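Local coordinates for endosialidase (Enterobacteria phage phi92, PDB 4HIZ), which hydrolyses internal alpha-2,8 and alpha-2,9 linkages of sialic acid polymers, the activity by which a phage tailspike degrades a bacterial polysialic acid capsule, at the interface of chains A and B. Coordinates in Å, arbitrary orientation; residue numbers count along the deposited sequence, not the author numbering. Chains: chain A/B, Endosialidase.

Contact 1: the interface of chains A and B. Residues chain A 429, 465, 499; chain B 185, 187, 261.
A:Tyr429 lays one ring face on the guanidinium of B:Arg187. The two planes are only 4° apart, and NE of B:Arg187 sits over the ring centre, 3.4 Å from the centroid, in a cation-pi contact. B:Arg187 arrives there on an extended chain, CG anti to the backbone N (chi1 -175°). This chain lies across the face, CD over CG of A:Tyr429 (3.3 Å) and the guanidinium beyond it over the CD2-CE2 side. Water 1 closes the polar rim: it lies at the guanidinium edge, 2.8 Å from both NE and NH2 of B:Arg187, and 3.0 Å from the phenol OH of A:Tyr429. No direct polar bond crosses this patch. Within chain B, the phenol OH of B:Tyr185 and ND1 of B:His261 share a hydrogen bond of 2.6 Å, which fixes the imidazole beside the stack. That phenol oxygen also meets CD1 of A:Tyr429 at 3.4 Å, while CE1 of B:His261 touches the neighbouring ring carbon CE1. On the other flank A:Ile499 brings CD1 to within 3.7 Å of CB of B:His261 and turns CG2 toward the edge of the B:Tyr185 ring. Loop residues of chain A thus dock on the starts of strands 185-186 and 261-264 and on the loop residue B:Arg187, probably helping to hold the trimer together; A:Ile499 also lines a glycan-binding site, which the subunit contact therefore adjoins.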
loop_
_atom_site.group_PDB
_atom_site.type_symbol
_atom_site.label_atom_id
_atom_site.label_comp_id
_atom_site.label_asym_id
_atom_site.label_seq_id
_atom_site.Cartn_x
_atom_site.Cartn_y
_atom_site.Cartn_z
ATOM N N TYR A 429 17.101 25.497 -10.303
ATOM C CA TYR A 429 16.450 25.404 -11.626
ATOM C C TYR A 429 17.028 24.311 -12.513
ATOM O O TYR A 429 16.783 24.303 -13.718
ATOM C CB TYR A 429 16.433 26.761 -12.355
ATOM C CG TYR A 429 15.830 27.878 -11.555
ATOM C CD1 TYR A 429 14.464 27.899 -11.253
ATOM C CD2 TYR A 429 16.621 28.926 -11.109
ATOM C CE1 TYR A 429 13.890 28.974 -10.555
ATOM C CE2 TYR A 429 16.068 29.989 -10.404
ATOM C CZ TYR A 429 14.713 30.001 -10.126
ATOM O OH TYR A 429 14.162 31.058 -9.437
ATOM N N GLY A 465 14.670 20.427 -8.989
ATOM C CA GLY A 465 15.089 21.451 -9.949
ATOM C C GLY A 465 14.036 22.254 -10.699
ATOM O O GLY A 465 14.391 23.287 -11.270
ATOM N N ILE A 499 5.296 24.494 -12.841
ATOM C CA ILE A 499 5.396 25.079 -14.195
ATOM C C ILE A 499 5.044 23.917 -15.124
ATOM O O ILE A 499 5.805 22.947 -15.239
ATOM C CB ILE A 499 6.808 25.586 -14.493
ATOM C CG1 ILE A 499 7.274 26.543 -13.384
ATOM C CG2 ILE A 499 6.869 26.267 -15.874
ATOM C CD1 ILE A 499 6.407 27.817 -13.246
ATOM N N TYR B 185 10.768 21.310 -18.607
ATOM C CA TYR B 185 10.810 22.646 -17.994
ATOM C C TYR B 185 11.964 23.433 -18.599
ATOM O O TYR B 185 13.049 22.885 -18.845
ATOM C CB TYR B 185 11.041 22.463 -16.480
ATOM C CG TYR B 185 11.431 23.732 -15.797
ATOM C CD1 TYR B 185 10.502 24.749 -15.637
ATOM C CD2 TYR B 185 12.725 23.924 -15.318
ATOM C CE1 TYR B 185 10.852 25.960 -15.004
ATOM C CE2 TYR B 185 13.086 25.138 -14.691
ATOM C CZ TYR B 185 12.140 26.137 -14.541
ATOM O OH TYR B 185 12.478 27.341 -13.922
ATOM N N ARG B 187 13.878 27.565 -18.357
ATOM C CA ARG B 187 13.937 28.860 -17.701
ATOM C C ARG B 187 14.672 29.812 -18.633
ATOM O O ARG B 187 15.860 30.061 -18.454
ATOM C CB ARG B 187 14.668 28.724 -16.366
ATOM C CG ARG B 187 14.645 30.043 -15.570
ATOM C CD ARG B 187 15.173 29.801 -14.207
ATOM N NE ARG B 187 15.330 31.049 -13.441
ATOM C CZ ARG B 187 16.492 31.675 -13.275
ATOM N NH1 ARG B 187 17.595 31.173 -13.821
ATOM N NH2 ARG B 187 16.555 32.786 -12.544
ATOM N N HIS B 261 9.604 31.321 -16.953
ATOM C CA HIS B 261 9.458 29.858 -16.762
ATOM C C HIS B 261 8.506 29.278 -17.803
ATOM O O HIS B 261 7.450 29.852 -18.086
ATOM C CB HIS B 261 8.896 29.535 -15.368
ATOM C CG HIS B 261 9.746 30.029 -14.248
ATOM N ND1 HIS B 261 10.975 29.481 -13.949
ATOM C CD2 HIS B 261 9.554 31.039 -13.366
ATOM C CE1 HIS B 261 11.493 30.118 -12.912
ATOM N NE2 HIS B 261 10.654 31.071 -12.548
HETATM O O HOH W 1 13.887 32.855 -11.865
#

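Contact 2: the interface of chains A and B. Residues chain A 497, 501, 510-511; chain B 118, 183-184, 264, 267.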
loop_
_atom_site.group_PDB
_atom_site.type_symbol
_atom_site.label_atom_id
_atom_site.label_comp_id
_atom_site.label_asym_id
_atom_site.label_seq_id
_atom_site.Cartn_x
_atom_site.Cartn_y
_atom_site.Cartn_z
ATOM N N TRP A 497 5.505 19.729 -11.512
ATOM C CA TRP A 497 4.778 20.416 -12.622
ATOM C C TRP A 497 4.072 21.710 -12.160
ATOM O O TRP A 497 2.981 22.034 -12.623
ATOM C CB TRP A 497 3.812 19.442 -13.376
ATOM C CG TRP A 497 4.618 18.312 -13.925
ATOM C CD1 TRP A 497 4.576 16.996 -13.536
ATOM C CD2 TRP A 497 5.693 18.426 -14.871
ATOM N NE1 TRP A 497 5.546 16.283 -14.214
ATOM C CE2 TRP A 497 6.243 17.134 -15.037
ATOM C CE3 TRP A 497 6.228 19.497 -15.609
ATOM C CZ2 TRP A 497 7.328 16.891 -15.860
ATOM C CZ3 TRP A 497 7.314 19.255 -16.439
ATOM C CH2 TRP A 497 7.847 17.961 -16.567
ATOM N N ASP A 501 1.170 21.611 -15.870
ATOM C CA ASP A 501 -0.272 21.587 -15.692
ATOM C C ASP A 501 -0.722 21.637 -14.241
ATOM O O ASP A 501 -1.933 21.505 -13.985
ATOM C CB ASP A 501 -0.921 20.351 -16.366
ATOM C CG ASP A 501 -0.523 19.038 -15.720
ATOM O OD1 ASP A 501 0.190 19.015 -14.686
ATOM O OD2 ASP A 501 -0.966 17.999 -16.265
ATOM N N HIS A 510 -0.480 13.540 -11.002
ATOM C CA HIS A 510 0.809 12.967 -11.409
ATOM C C HIS A 510 1.566 12.390 -10.211
ATOM O O HIS A 510 1.009 11.545 -9.484
ATOM C CB HIS A 510 1.641 13.991 -12.219
ATOM C CG HIS A 510 0.857 14.638 -13.321
ATOM N ND1 HIS A 510 0.113 13.905 -14.225
ATOM C CD2 HIS A 510 0.666 15.944 -13.638
ATOM C CE1 HIS A 510 -0.510 14.730 -15.046
ATOM N NE2 HIS A 510 -0.185 15.976 -14.718
ATOM N N ASP A 511 2.811 12.803 -10.005
ATOM C CA ASP A 511 3.607 12.269 -8.885
ATOM C C ASP A 511 3.561 13.126 -7.627
ATOM O O ASP A 511 4.373 12.944 -6.703
ATOM C CB ASP A 511 5.055 12.083 -9.338
ATOM C CG ASP A 511 5.139 11.171 -10.574
ATOM O OD1 ASP A 511 4.737 9.982 -10.443
ATOM O OD2 ASP A 511 5.544 11.648 -11.663
ATOM N N LYS B 118 8.294 4.554 -13.472
ATOM C CA LYS B 118 9.397 5.514 -13.559
ATOM C C LYS B 118 10.170 5.523 -12.291
ATOM O O LYS B 118 9.593 5.256 -11.228
ATOM C CB LYS B 118 8.845 6.950 -13.789
ATOM C CG LYS B 118 7.931 7.055 -14.998
ATOM C CD LYS B 118 7.326 8.473 -15.081
ATOM C CE LYS B 118 6.740 8.968 -13.740
ATOM N NZ LYS B 118 6.021 10.295 -14.027
ATOM N N PRO B 183 7.286 15.836 -21.325
ATOM C CA PRO B 183 7.181 16.740 -20.172
ATOM C C PRO B 183 8.528 17.373 -19.865
ATOM O O PRO B 183 9.501 16.653 -19.598
ATOM C CB PRO B 183 6.736 15.799 -19.033
ATOM C CG PRO B 183 6.970 14.392 -19.484
ATOM C CD PRO B 183 7.375 14.390 -20.941
ATOM N N TYR B 184 8.627 18.704 -19.977
ATOM C CA TYR B 184 9.909 19.353 -19.704
ATOM C C TYR B 184 9.693 20.780 -19.177
ATOM O O TYR B 184 8.603 21.330 -19.305
ATOM C CB TYR B 184 10.841 19.286 -20.935
ATOM C CG TYR B 184 10.498 20.158 -22.142
ATOM C CD1 TYR B 184 10.605 21.550 -22.069
ATOM C CD2 TYR B 184 10.150 19.592 -23.368
ATOM C CE1 TYR B 184 10.356 22.359 -23.203
ATOM C CE2 TYR B 184 9.893 20.388 -24.485
ATOM C CZ TYR B 184 9.987 21.763 -24.390
ATOM O OH TYR B 184 9.721 22.546 -25.504
ATOM N N THR B 264 6.035 22.245 -20.652
ATOM C CA THR B 264 5.041 21.609 -21.479
ATOM C C THR B 264 3.965 20.995 -20.599
ATOM O O THR B 264 4.169 20.804 -19.378
ATOM C CB THR B 264 5.658 20.489 -22.309
ATOM O OG1 THR B 264 6.263 19.525 -21.434
ATOM C CG2 THR B 264 6.723 21.013 -23.230
ATOM N N TRP B 267 0.441 15.730 -20.538
ATOM C CA TRP B 267 -0.823 15.009 -20.351
ATOM C C TRP B 267 -2.039 15.735 -20.927
ATOM O O TRP B 267 -3.118 15.131 -21.075
ATOM C CB TRP B 267 -1.056 14.649 -18.861
ATOM C CG TRP B 267 -0.007 13.707 -18.335
ATOM C CD1 TRP B 267 -0.056 12.350 -18.352
ATOM C CD2 TRP B 267 1.231 14.062 -17.694
ATOM N NE1 TRP B 267 1.082 11.822 -17.773
ATOM C CE2 TRP B 267 1.879 12.853 -17.341
ATOM C CE3 TRP B 267 1.847 15.278 -17.378
ATOM C CZ2 TRP B 267 3.129 12.825 -16.719
ATOM C CZ3 TRP B 267 3.096 15.253 -16.737
ATOM C CH2 TRP B 267 3.719 14.034 -16.420
#
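Loop residues A:Trp497, A:Asp501, A:His510 and A:Asp511 meet the 3-10 helix 266-268 of chain B at B:Trp267, the loop residues B:Pro183 and B:Tyr184, and B:Lys118 of strand 113-119. The imidazole of A:His510 stacks on one face of the B:Trp267 indole, with 3.8 Å between the imidazole and six-membered ring centroids and the planes 25° apart. The two side chains slide past each other in opposite directions; CE1 of A:His510 sits above CD2 of B:Trp267, with NE2 toward CE3. A:Asp501 fixes the rotation of the imidazole from the ring edge: NE2 of A:His510 gives a nearly straight hydrogen bond of 2.7 Å to OD2 of A:Asp501, in the ring plane and on the syn lone pair. This carboxylate might favour a charged imidazole against the indole. The six-membered edge of B:Trp267 points at a face of A:Trp497, planes 68° apart, with CZ3 offset toward the rim. On that same face B:Pro183 packs under the benzo end (A:Trp497 CZ2 to B:Pro183 CB 3.4 Å), with B:Tyr184 at the edge. B:Lys118 bends at chi3 (-48°) to bring NZ to A:Asp511, a salt bridge and hydrogen bond of 2.8 Å to the syn lone pair of OD2. The chain A residues lie in the connection between strands 483-490 and 516-523, within the catalytic beta-propeller region.

Contact 3: the interface of chains A and B. Residues chain A 544, 560-564; chain B 555-556, 558, 560, 562.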
loop_
_atom_site.group_PDB
_atom_site.type_symbol
_atom_site.label_atom_id
_atom_site.label_comp_id
_atom_site.label_asym_id
_atom_site.label_seq_id
_atom_site.Cartn_x
_atom_site.Cartn_y
_atom_site.Cartn_z
ATOM N N LEU A 544 -4.311 0.774 4.584
ATOM C CA LEU A 544 -5.639 0.265 4.290
ATOM C C LEU A 544 -5.532 -1.246 4.485
ATOM O O LEU A 544 -5.146 -1.968 3.546
ATOM C CB LEU A 544 -6.066 0.642 2.859
ATOM C CG LEU A 544 -6.245 2.165 2.649
ATOM C CD1 LEU A 544 -6.344 2.441 1.180
ATOM C CD2 LEU A 544 -7.483 2.687 3.388
ATOM N N VAL A 560 -12.646 4.210 6.753
ATOM C CA VAL A 560 -11.848 5.054 5.868
ATOM C C VAL A 560 -12.673 6.236 5.419
ATOM O O VAL A 560 -13.881 6.101 5.158
ATOM C CB VAL A 560 -11.460 4.234 4.582
ATOM C CG1 VAL A 560 -10.617 5.079 3.637
ATOM C CG2 VAL A 560 -10.727 2.924 4.947
ATOM N N THR A 561 -12.038 7.406 5.356
ATOM C CA THR A 561 -12.693 8.599 4.843
ATOM C C THR A 561 -11.948 9.066 3.607
ATOM O O THR A 561 -10.742 9.350 3.652
ATOM C CB THR A 561 -12.699 9.701 5.942
ATOM O OG1 THR A 561 -13.591 9.289 7.009
ATOM C CG2 THR A 561 -13.180 11.064 5.387
ATOM N N PHE A 562 -12.675 9.148 2.502
ATOM C CA PHE A 562 -12.103 9.634 1.241
ATOM C C PHE A 562 -12.358 11.134 1.140
ATOM O O PHE A 562 -13.503 11.566 1.071
ATOM C CB PHE A 562 -12.782 8.917 0.082
ATOM C CG PHE A 562 -12.421 7.438 -0.015
ATOM C CD1 PHE A 562 -13.142 6.498 0.705
ATOM C CD2 PHE A 562 -11.350 7.011 -0.796
ATOM C CE1 PHE A 562 -12.820 5.129 0.623
ATOM C CE2 PHE A 562 -11.018 5.633 -0.910
ATOM C CZ PHE A 562 -11.753 4.696 -0.190
ATOM N N ASP A 563 -11.300 11.932 1.104
ATOM C CA ASP A 563 -11.462 13.406 1.088
ATOM C C ASP A 563 -11.730 13.976 -0.323
ATOM O O ASP A 563 -11.928 15.214 -0.494
ATOM C CB ASP A 563 -10.184 14.081 1.636
ATOM C CG ASP A 563 -9.995 13.893 3.148
ATOM O OD1 ASP A 563 -10.969 13.491 3.829
ATOM O OD2 ASP A 563 -8.876 14.197 3.660
ATOM N N ASN A 564 -11.714 13.107 -1.337
ATOM C CA ASN A 564 -11.906 13.526 -2.726
ATOM C C ASN A 564 -13.007 12.723 -3.418
ATOM O O ASN A 564 -13.554 11.768 -2.832
ATOM C CB ASN A 564 -10.607 13.391 -3.521
ATOM C CG ASN A 564 -9.541 14.331 -3.034
ATOM O OD1 ASN A 564 -9.473 15.517 -3.463
ATOM N ND2 ASN A 564 -8.724 13.855 -2.158
ATOM N N HIS B 555 -7.620 9.045 6.431
ATOM C CA HIS B 555 -8.117 9.884 5.329
ATOM C C HIS B 555 -7.335 9.617 4.081
ATOM O O HIS B 555 -6.098 9.619 4.118
ATOM C CB HIS B 555 -7.978 11.389 5.686
ATOM C CG HIS B 555 -8.992 11.832 6.688
ATOM N ND1 HIS B 555 -10.089 12.596 6.344
ATOM C CD2 HIS B 555 -9.139 11.525 8.000
ATOM C CE1 HIS B 555 -10.831 12.805 7.424
ATOM N NE2 HIS B 555 -10.283 12.157 8.438
ATOM N N VAL B 556 -8.054 9.372 2.979
ATOM C CA VAL B 556 -7.417 9.142 1.672
ATOM C C VAL B 556 -7.430 10.454 0.905
ATOM O O VAL B 556 -8.497 11.064 0.735
ATOM C CB VAL B 556 -8.189 8.086 0.855
ATOM C CG1 VAL B 556 -7.557 7.910 -0.577
ATOM C CG2 VAL B 556 -8.201 6.717 1.616
ATOM N N ALA B 558 -6.671 11.431 -2.322
ATOM C CA ALA B 558 -6.703 11.506 -3.805
ATOM C C ALA B 558 -8.070 11.041 -4.286
ATOM O O ALA B 558 -8.687 10.200 -3.650
ATOM C CB ALA B 558 -5.625 10.588 -4.426
ATOM N N VAL B 560 -10.374 8.645 -6.405
ATOM C CA VAL B 560 -10.120 7.219 -6.693
ATOM C C VAL B 560 -11.292 6.697 -7.471
ATOM O O VAL B 560 -12.451 7.012 -7.153
ATOM C CB VAL B 560 -10.036 6.399 -5.377
ATOM C CG1 VAL B 560 -9.757 4.901 -5.727
ATOM C CG2 VAL B 560 -8.969 6.936 -4.445
ATOM N N PHE B 562 -12.948 3.076 -8.578
ATOM C CA PHE B 562 -12.956 1.604 -8.403
ATOM C C PHE B 562 -13.558 0.995 -9.654
ATOM O O PHE B 562 -14.738 1.209 -9.943
ATOM C CB PHE B 562 -13.794 1.216 -7.168
ATOM C CG PHE B 562 -13.157 1.637 -5.854
ATOM C CD1 PHE B 562 -13.341 2.930 -5.353
ATOM C CD2 PHE B 562 -12.343 0.763 -5.150
ATOM C CE1 PHE B 562 -12.722 3.320 -4.149
ATOM C CE2 PHE B 562 -11.726 1.130 -3.957
ATOM C CZ PHE B 562 -11.923 2.411 -3.443
HETATM O O HOH W 2 -10.284 10.424 -1.424
#
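With CG beside the backbone N (chi1 -69°), A:Phe562 runs alongside B:Val556, which holds CG1 anti to its own N (chi1 176°) and thereby turns CG2 toward A:Val560. CD2 of the phenyl ring packs on CB of B:Val556 at 3.7 Å, and CG2 of the valine meets CG1 of A:Val560 at 3.6 Å. Beyond them, A:Phe562 and B:Phe562 approach tip to tip, CZ to CZ. The backbones pair as parallel strands, 560-563 of chain A with 554-556 of chain B: N of B:Val556 donates a hydrogen bond to O of A:Thr561 at 2.8 Å, and N of A:Asp563 one to O of B:Val556 at 3.0 Å. On the opposite side of the pairing, B:His555 lies beside A:Thr561, whose CB and methyl CG2 lie over one face of the imidazole toward its rim, CG2 to CE1 3.6 Å. Water 2 extends the polar join, linking N of A:Asn564 to the carbonyl oxygens of B:Val556 and B:Ala558. ND1 of B:His555 donates to OD1 of A:Asp563 over 2.8 Å, nearly straight and in the imidazole plane, on the syn side of the carboxylate but 17° out of its plane.

Contacts 1 and 2 are neighbours, their C-alpha centres about 12 Å apart, and are probably parts of one junction between catalytic beta-propeller regions. A:Trp497 and A:Ile499 lie two residues apart in one loop, while B:Pro183 to B:Arg187 and strand 261-264 of chain B serve both. Contact 3 shares no residue with them, its centre lying about 32 Å from that of contact 1 and 23 Å from that of contact 2. There the chains join through paired strands. The trimer thus appears to be held by side-chain docking between propellers and by backbone pairing in the C-terminal part, probably reinforcing one another.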